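Local coordinates for SusD superfamily protein (Parabacteroides distasonis, PDB 3OTN) that probably binds carbohydrate at the bacterial outer membrane as a member of the SusD nutrient-uptake family, at residues Phe232-Tyr235 against Glu236-Arg239; Pro241-Asn244 against Asn245-Glu248; Phe340-Val343 against Ala344-Thr348. All coordinates share one frame; numbering follows the deposited sequence. Where two conformers were deposited one is given.

Contact 1. Residues Phe232-Tyr235 against Glu236-Arg239; sequences FTDY and ESLR
The ring of Phe232 has Ser237 CB over the centre of one face, 3.4 Å from the ring centroid and 11° off the normal, a CH-pi contact. Leu238 approaches the same ring obliquely, with CD2 at 4.1 Å from Phe232 CE2. The ring of Phe249 meets Phe232 edge-to-face. A second flat group, the Arg239 guanidinium, has Glu236 CG over one face, offset toward the rim, and its NH1 bonds to the carbonyl of Phe340. With Phe232 CG anti to its own carbonyl carbon (chi1 -67°), the ring lies back under the short 3-10 turn of residues 236-238, in the loop between helix 210-225 and strand 249-253. That turn is fastened by Leu238 N, which donates to Tyr235 O at 3.1 Å from above the carbonyl plane. The Tyr235 ring leaves the turn and packs edge-to-face with Tyr307. Replacing Phe232 by an alanine would probably leave Ser237 CB and Leu238 CD2 without the surface they rest on and open a gap beneath the turn. On the outer side, Asp234 OD2 and Glu236 OE1 stand 4.6 Å apart. One water donates to Glu236 OE1 at 2.9 Å and, weakly, to Asp234 OD2. The turn thus has an aromatic inner side and an acidic outer one, where the two like charges probably repel each other and the shared water is likely to ease this only in part.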
loop_
_atom_site.group_PDB
_atom_site.type_symbol
_atom_site.label_atom_id
_atom_site.label_comp_id
_atom_site.label_asym_id
_atom_site.label_seq_id
_atom_site.Cartn_x
_atom_site.Cartn_y
_atom_site.Cartn_z
ATOM N N PHE A 232 -3.321 17.652 -2.543
ATOM C CA PHE A 232 -4.715 17.990 -2.236
ATOM C C PHE A 232 -4.718 19.009 -1.108
ATOM O O PHE A 232 -3.877 18.959 -0.215
ATOM C CB PHE A 232 -5.502 16.747 -1.746
ATOM C CG PHE A 232 -5.698 15.703 -2.799
ATOM C CD1 PHE A 232 -6.187 16.042 -4.051
ATOM C CD2 PHE A 232 -5.445 14.367 -2.515
ATOM C CE1 PHE A 232 -6.391 15.059 -5.041
ATOM C CE2 PHE A 232 -5.650 13.378 -3.505
ATOM C CZ PHE A 232 -6.106 13.735 -4.750
ATOM N N THR A 233 -5.674 19.921 -1.137
ATOM C CA THR A 233 -5.762 20.970 -0.122
ATOM C C THR A 233 -6.484 20.473 1.102
ATOM O O THR A 233 -6.316 21.018 2.181
ATOM C CB THR A 233 -6.452 22.233 -0.683
ATOM O OG1 THR A 233 -7.751 21.871 -1.180
ATOM C CG2 THR A 233 -5.628 22.784 -1.817
ATOM N N ASP A 234 -7.309 19.449 0.945
ATOM C CA ASP A 234 -7.954 18.824 2.113
ATOM C C ASP A 234 -8.043 17.304 1.985
ATOM O O ASP A 234 -7.559 16.738 1.011
ATOM C CB ASP A 234 -9.309 19.469 2.338
ATOM C CG ASP A 234 -10.294 19.144 1.265
ATOM O OD1 ASP A 234 -10.007 18.258 0.432
ATOM O OD2 ASP A 234 -11.368 19.780 1.288
ATOM N N TYR A 235 -8.666 16.651 2.954
ATOM C CA TYR A 235 -8.663 15.187 3.043
ATOM C C TYR A 235 -9.809 14.528 2.343
ATOM O O TYR A 235 -9.734 13.342 2.068
ATOM C CB TYR A 235 -8.630 14.761 4.503
ATOM C CG TYR A 235 -7.432 15.368 5.195
ATOM C CD1 TYR A 235 -6.128 15.081 4.764
ATOM C CD2 TYR A 235 -7.582 16.238 6.254
ATOM C CE1 TYR A 235 -5.019 15.651 5.388
ATOM C CE2 TYR A 235 -6.484 16.811 6.888
ATOM C CZ TYR A 235 -5.204 16.503 6.453
ATOM O OH TYR A 235 -4.135 17.085 7.089
ATOM N N GLU A 236 -10.885 15.278 2.080
ATOM C CA GLU A 236 -12.039 14.735 1.356
ATOM C C GLU A 236 -11.646 14.143 -0.026
ATOM O O GLU A 236 -12.264 13.180 -0.516
ATOM C CB GLU A 236 -13.110 15.825 1.157
ATOM C CG GLU A 236 -14.446 15.255 0.780
ATOM C CD GLU A 236 -15.458 16.274 0.249
ATOM O OE1 GLU A 236 -15.106 17.439 -0.009
ATOM O OE2 GLU A 236 -16.617 15.878 0.056
ATOM N N SER A 237 -10.640 14.709 -0.671
ATOM C CA SER A 237 -10.195 14.141 -1.951
ATOM C C SER A 237 -9.849 12.647 -1.927
ATOM O O SER A 237 -10.024 11.976 -2.955
ATOM C CB SER A 237 -9.020 14.909 -2.520
ATOM O OG SER A 237 -9.434 16.178 -2.959
ATOM N N LEU A 238 -9.376 12.141 -0.776
ATOM C CA LEU A 238 -8.976 10.724 -0.634
ATOM C C LEU A 238 -10.185 9.783 -0.696
ATOM O O LEU A 238 -10.005 8.597 -0.857
ATOM C CB LEU A 238 -8.220 10.489 0.703
ATOM C CG LEU A 238 -6.924 11.293 0.882
ATOM C CD1 LEU A 238 -6.337 11.102 2.258
ATOM C CD2 LEU A 238 -5.923 10.955 -0.215
ATOM N N ARG A 239 -11.397 10.327 -0.546
ATOM C CA ARG A 239 -12.624 9.556 -0.542
ATOM C C ARG A 239 -13.661 10.095 -1.534
ATOM O O ARG A 239 -14.854 9.807 -1.389
ATOM C CB ARG A 239 -13.193 9.488 0.897
ATOM C CG ARG A 239 -13.633 10.795 1.518
ATOM C CD ARG A 239 -13.990 10.633 3.011
ATOM N NE ARG A 239 -14.478 11.909 3.504
ATOM C CZ ARG A 239 -15.686 12.427 3.280
ATOM N NH1 ARG A 239 -16.634 11.755 2.633
ATOM N NH2 ARG A 239 -15.946 13.648 3.726
HETATM O O HOH W 1 -12.885 18.592 -1.565
#

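Contact 2. Residues Pro241-Asn244 against Asn245-Glu248; sequences PSQN and NKGE
This is a local turn contact at the surface, in the loop that leads from helix 210-225 to strand 249-253. The backbone of Gln243 and Lys246 closes it: Lys246 N donates to Gln243 O at 3.2 Å, with an N-H...O angle of 151°. The side chains of the same two residues cross at about a right angle. Lys246 CE lies 3.4 Å from Gln243 OE1. The lysine ammonium does not bond to the amide directly. A water joins them, accepting from Lys246 NZ at 2.7 Å and donating to Gln243 OE1 at 2.7 Å. The glutamine chain is bent at its second torsion (chi2 -73°), which lifts the amide toward the lysine. Its NE2 makes a weak hydrogen bond to Ser237 OG. Residues 243-246 form a type II beta turn, with Asn245 at its third position in a positive-phi conformation (68°). A 3-10 segment, 241-243, runs straight into it. Asn244 bonds through ND2 to Asp352 O and through OD1 to Asn354 N, and Asn245 ND2 donates to Gln254 OE1. Lys246 CG also packs against the turn itself, 3.4 Å from Asn244 O.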
loop_
_atom_site.group_PDB
_atom_site.type_symbol
_atom_site.label_atom_id
_atom_site.label_comp_id
_atom_site.label_asym_id
_atom_site.label_seq_id
_atom_site.Cartn_x
_atom_site.Cartn_y
_atom_site.Cartn_z
ATOM N N PRO A 241 -14.665 9.793 -5.442
ATOM C CA PRO A 241 -14.389 9.103 -6.719
ATOM C C PRO A 241 -13.987 10.016 -7.897
ATOM O O PRO A 241 -13.222 9.589 -8.781
ATOM C CB PRO A 241 -15.724 8.392 -7.028
ATOM C CG PRO A 241 -16.300 8.090 -5.675
ATOM C CD PRO A 241 -15.907 9.302 -4.813
ATOM N N SER A 242 -14.489 11.249 -7.917
ATOM C CA SER A 242 -14.158 12.211 -8.965
ATOM C C SER A 242 -12.679 12.553 -9.054
ATOM O O SER A 242 -12.220 12.976 -10.114
ATOM C CB SER A 242 -14.947 13.527 -8.799
ATOM O OG SER A 242 -14.607 14.161 -7.564
ATOM N N GLN A 243 -11.952 12.387 -7.944
ATOM C CA GLN A 243 -10.506 12.572 -7.887
ATOM C C GLN A 243 -9.656 11.363 -8.313
ATOM O O GLN A 243 -8.445 11.477 -8.339
ATOM C CB GLN A 243 -10.092 13.057 -6.488
ATOM C CG GLN A 243 -10.684 14.407 -6.162
ATOM C CD GLN A 243 -10.018 15.539 -6.940
ATOM O OE1 GLN A 243 -10.445 15.911 -8.012
ATOM N NE2 GLN A 243 -8.993 16.083 -6.383
ATOM N N ASN A 244 -10.284 10.248 -8.700
ATOM C CA ASN A 244 -9.576 9.043 -9.185
ATOM C C ASN A 244 -8.534 9.360 -10.288
ATOM O O ASN A 244 -8.869 10.019 -11.268
ATOM C CB ASN A 244 -10.576 8.047 -9.793
ATOM C CG ASN A 244 -11.359 7.208 -8.756
ATOM O OD1 ASN A 244 -11.172 7.287 -7.548
ATOM N ND2 ASN A 244 -12.266 6.402 -9.276
ATOM N N ASN A 245 -7.282 8.936 -10.078
ATOM C CA ASN A 245 -6.164 9.080 -11.055
ATOM C C ASN A 245 -5.674 10.513 -11.319
ATOM O O ASN A 245 -4.950 10.738 -12.290
ATOM C CB ASN A 245 -6.516 8.399 -12.391
ATOM C CG ASN A 245 -6.972 6.973 -12.227
ATOM O OD1 ASN A 245 -7.999 6.551 -12.802
ATOM N ND2 ASN A 245 -6.203 6.196 -11.482
ATOM N N LYS A 246 -6.070 11.472 -10.472
ATOM C CA LYS A 246 -5.748 12.890 -10.630
ATOM C C LYS A 246 -5.169 13.414 -9.332
ATOM O O LYS A 246 -5.220 12.755 -8.291
ATOM C CB LYS A 246 -6.996 13.761 -10.876
ATOM C CG LYS A 246 -8.097 13.260 -11.752
ATOM C CD LYS A 246 -8.998 14.398 -12.272
ATOM C CE LYS A 246 -9.574 15.300 -11.195
ATOM N NZ LYS A 246 -10.376 16.409 -11.798
ATOM N N GLY A 247 -4.701 14.648 -9.381
ATOM C CA GLY A 247 -4.285 15.368 -8.170
ATOM C C GLY A 247 -3.010 14.743 -7.644
ATOM O O GLY A 247 -1.983 14.798 -8.304
ATOM N N GLU A 248 -3.096 14.067 -6.504
ATOM C CA GLU A 248 -1.940 13.369 -5.935
ATOM C C GLU A 248 -1.715 11.981 -6.506
ATOM O O GLU A 248 -0.601 11.432 -6.397
ATOM C CB GLU A 248 -2.094 13.216 -4.435
ATOM C CG GLU A 248 -2.011 14.506 -3.644
ATOM C CD GLU A 248 -1.772 14.288 -2.156
ATOM O OE1 GLU A 248 -1.181 13.220 -1.778
ATOM O OE2 GLU A 248 -2.166 15.197 -1.369
HETATM O O HOH W 2 -12.060 17.067 -9.812
#

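Contact 3. Residues Phe340-Val343 against Ala344-Thr348; sequences FDQV and AVDNT
Phe340 lays one ring face against Val345, whose CG2 sits over the ring centre, 4.0 Å from the centroid and 9° off the normal. The other methyl, CG1, reaches Phe340 CZ at 3.4 Å. With its CG swung opposite the backbone N (chi1 -166°), the phenylalanine brings its ring alongside the first turn of the helix. Tyr337 stacks on this ring, and Phe309 meets it edge-to-face. Next in the chain is Asp341, the N-cap of helix 342-348. Its OD1 accepts from Ala344 N at 3.2 Å, the amide approaching from above the carboxylate plane. The capping carboxylate also covers the alanine methyl, with CG 3.4 Å from Ala344 CB. Its OD2 is bound by Ser351 OG. Further on, Gln342 and Asp346 cross obliquely one turn apart. Gln342 CG is 3.2 Å from Asp346 OD2, their amide and carboxylate planes 43° apart. Tyr312 OH bonds to both Gln342 NE2 and Asp346 OD1. At the far end the helix widens into a pi-type turn. There Val343 O accepts two amides, Asn347 N and Thr348 N, each at 3.0 Å; the bond from Thr348 is the straighter.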
loop_
_atom_site.group_PDB
_atom_site.type_symbol
_atom_site.label_atom_id
_atom_site.label_comp_id
_atom_site.label_asym_id
_atom_site.label_seq_id
_atom_site.Cartn_x
_atom_site.Cartn_y
_atom_site.Cartn_z
ATOM N N PHE A 340 -14.387 7.064 3.319
ATOM C CA PHE A 340 -15.849 7.055 3.357
ATOM C C PHE A 340 -16.450 7.690 2.079
ATOM O O PHE A 340 -16.718 8.900 1.989
ATOM C CB PHE A 340 -16.289 7.745 4.646
ATOM C CG PHE A 340 -17.733 7.551 5.018
ATOM C CD1 PHE A 340 -18.741 8.362 4.471
ATOM C CD2 PHE A 340 -18.079 6.646 6.024
ATOM C CE1 PHE A 340 -20.078 8.203 4.888
ATOM C CE2 PHE A 340 -19.373 6.476 6.408
ATOM C CZ PHE A 340 -20.385 7.269 5.850
ATOM N N ASP A 341 -16.598 6.843 1.070
ATOM C CA ASP A 341 -17.296 7.159 -0.184
ATOM C C ASP A 341 -18.757 7.355 0.182
ATOM O O ASP A 341 -19.533 6.400 0.280
ATOM C CB ASP A 341 -17.061 6.019 -1.202
ATOM C CG ASP A 341 -17.782 6.236 -2.554
ATOM O OD1 ASP A 341 -18.627 7.150 -2.703
ATOM O OD2 ASP A 341 -17.521 5.426 -3.464
ATOM N N GLN A 342 -19.114 8.615 0.385
ATOM C CA GLN A 342 -20.383 8.978 0.952
ATOM C C GLN A 342 -21.572 8.606 0.066
ATOM O O GLN A 342 -22.596 8.148 0.571
ATOM C CB GLN A 342 -20.423 10.460 1.277
ATOM C CG GLN A 342 -21.654 10.852 2.081
ATOM C CD GLN A 342 -21.470 12.159 2.825
ATOM O OE1 GLN A 342 -20.947 13.134 2.257
ATOM N NE2 GLN A 342 -21.879 12.185 4.112
ATOM N N VAL A 343 -21.431 8.771 -1.245
ATOM C CA VAL A 343 -22.461 8.314 -2.182
ATOM C C VAL A 343 -22.671 6.795 -2.069
ATOM O O VAL A 343 -23.801 6.324 -2.060
ATOM C CB VAL A 343 -22.147 8.743 -3.655
ATOM C CG1 VAL A 343 -23.116 8.070 -4.627
ATOM C CG2 VAL A 343 -22.267 10.298 -3.768
ATOM N N ALA A 344 -21.585 6.048 -1.934
ATOM C CA ALA A 344 -21.673 4.594 -1.824
ATOM C C ALA A 344 -22.372 4.190 -0.513
ATOM O O ALA A 344 -23.286 3.332 -0.505
ATOM C CB ALA A 344 -20.283 3.950 -1.957
ATOM N N VAL A 345 -21.981 4.847 0.572
ATOM C CA VAL A 345 -22.474 4.486 1.902
ATOM C C VAL A 345 -23.926 4.908 2.064
ATOM O O VAL A 345 -24.717 4.135 2.580
ATOM C CB VAL A 345 -21.584 5.073 3.040
ATOM C CG1 VAL A 345 -22.182 4.789 4.473
ATOM C CG2 VAL A 345 -20.146 4.540 2.931
ATOM N N ASP A 346 -24.260 6.133 1.673
ATOM C CA ASP A 346 -25.605 6.660 1.855
ATOM C C ASP A 346 -26.629 6.172 0.844
ATOM O O ASP A 346 -27.826 6.131 1.162
ATOM C CB ASP A 346 -25.631 8.193 1.799
ATOM C CG ASP A 346 -24.921 8.863 2.961
ATOM O OD1 ASP A 346 -24.571 8.218 3.969
ATOM O OD2 ASP A 346 -24.712 10.084 2.847
ATOM N N ASN A 347 -26.207 5.823 -0.371
ATOM C CA ASN A 347 -27.162 5.654 -1.458
ATOM C C ASN A 347 -26.970 4.359 -2.262
ATOM O O ASN A 347 -27.861 3.529 -2.305
ATOM C CB ASN A 347 -27.097 6.911 -2.342
ATOM C CG ASN A 347 -28.159 6.938 -3.416
ATOM O OD1 ASN A 347 -28.320 5.968 -4.152
ATOM N ND2 ASN A 347 -28.883 8.062 -3.530
ATOM N N THR A 348 -25.807 4.190 -2.890
ATOM C CA THR A 348 -25.717 3.156 -3.915
ATOM C C THR A 348 -25.199 1.795 -3.486
ATOM O O THR A 348 -25.511 0.843 -4.159
ATOM C CB THR A 348 -24.838 3.617 -5.091
ATOM O OG1 THR A 348 -23.496 3.778 -4.637
ATOM C CG2 THR A 348 -25.372 4.951 -5.699
#

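Overall arrangement
The three contacts follow in series along the chain, none enclosing or crossing another. After helix 210-225, contact 1 closes a short 3-10 turn. Contact 2 closes the next turn of the same loop, just before strand 249-253. The two pack together: Glu248 OE2 accepts from Phe232 N and also pairs with Arg392, whose NH1 binds Phe232 O. Much later, contact 3 builds the start and turns of helix 342-348. It returns to the earlier loop through Arg239 NH1, bonded to Phe340 O, and through Pro241, which packs on Asp341. The 232-248 loop is thus tied to helix 342-348 and, through Arg392, to helix 380-392.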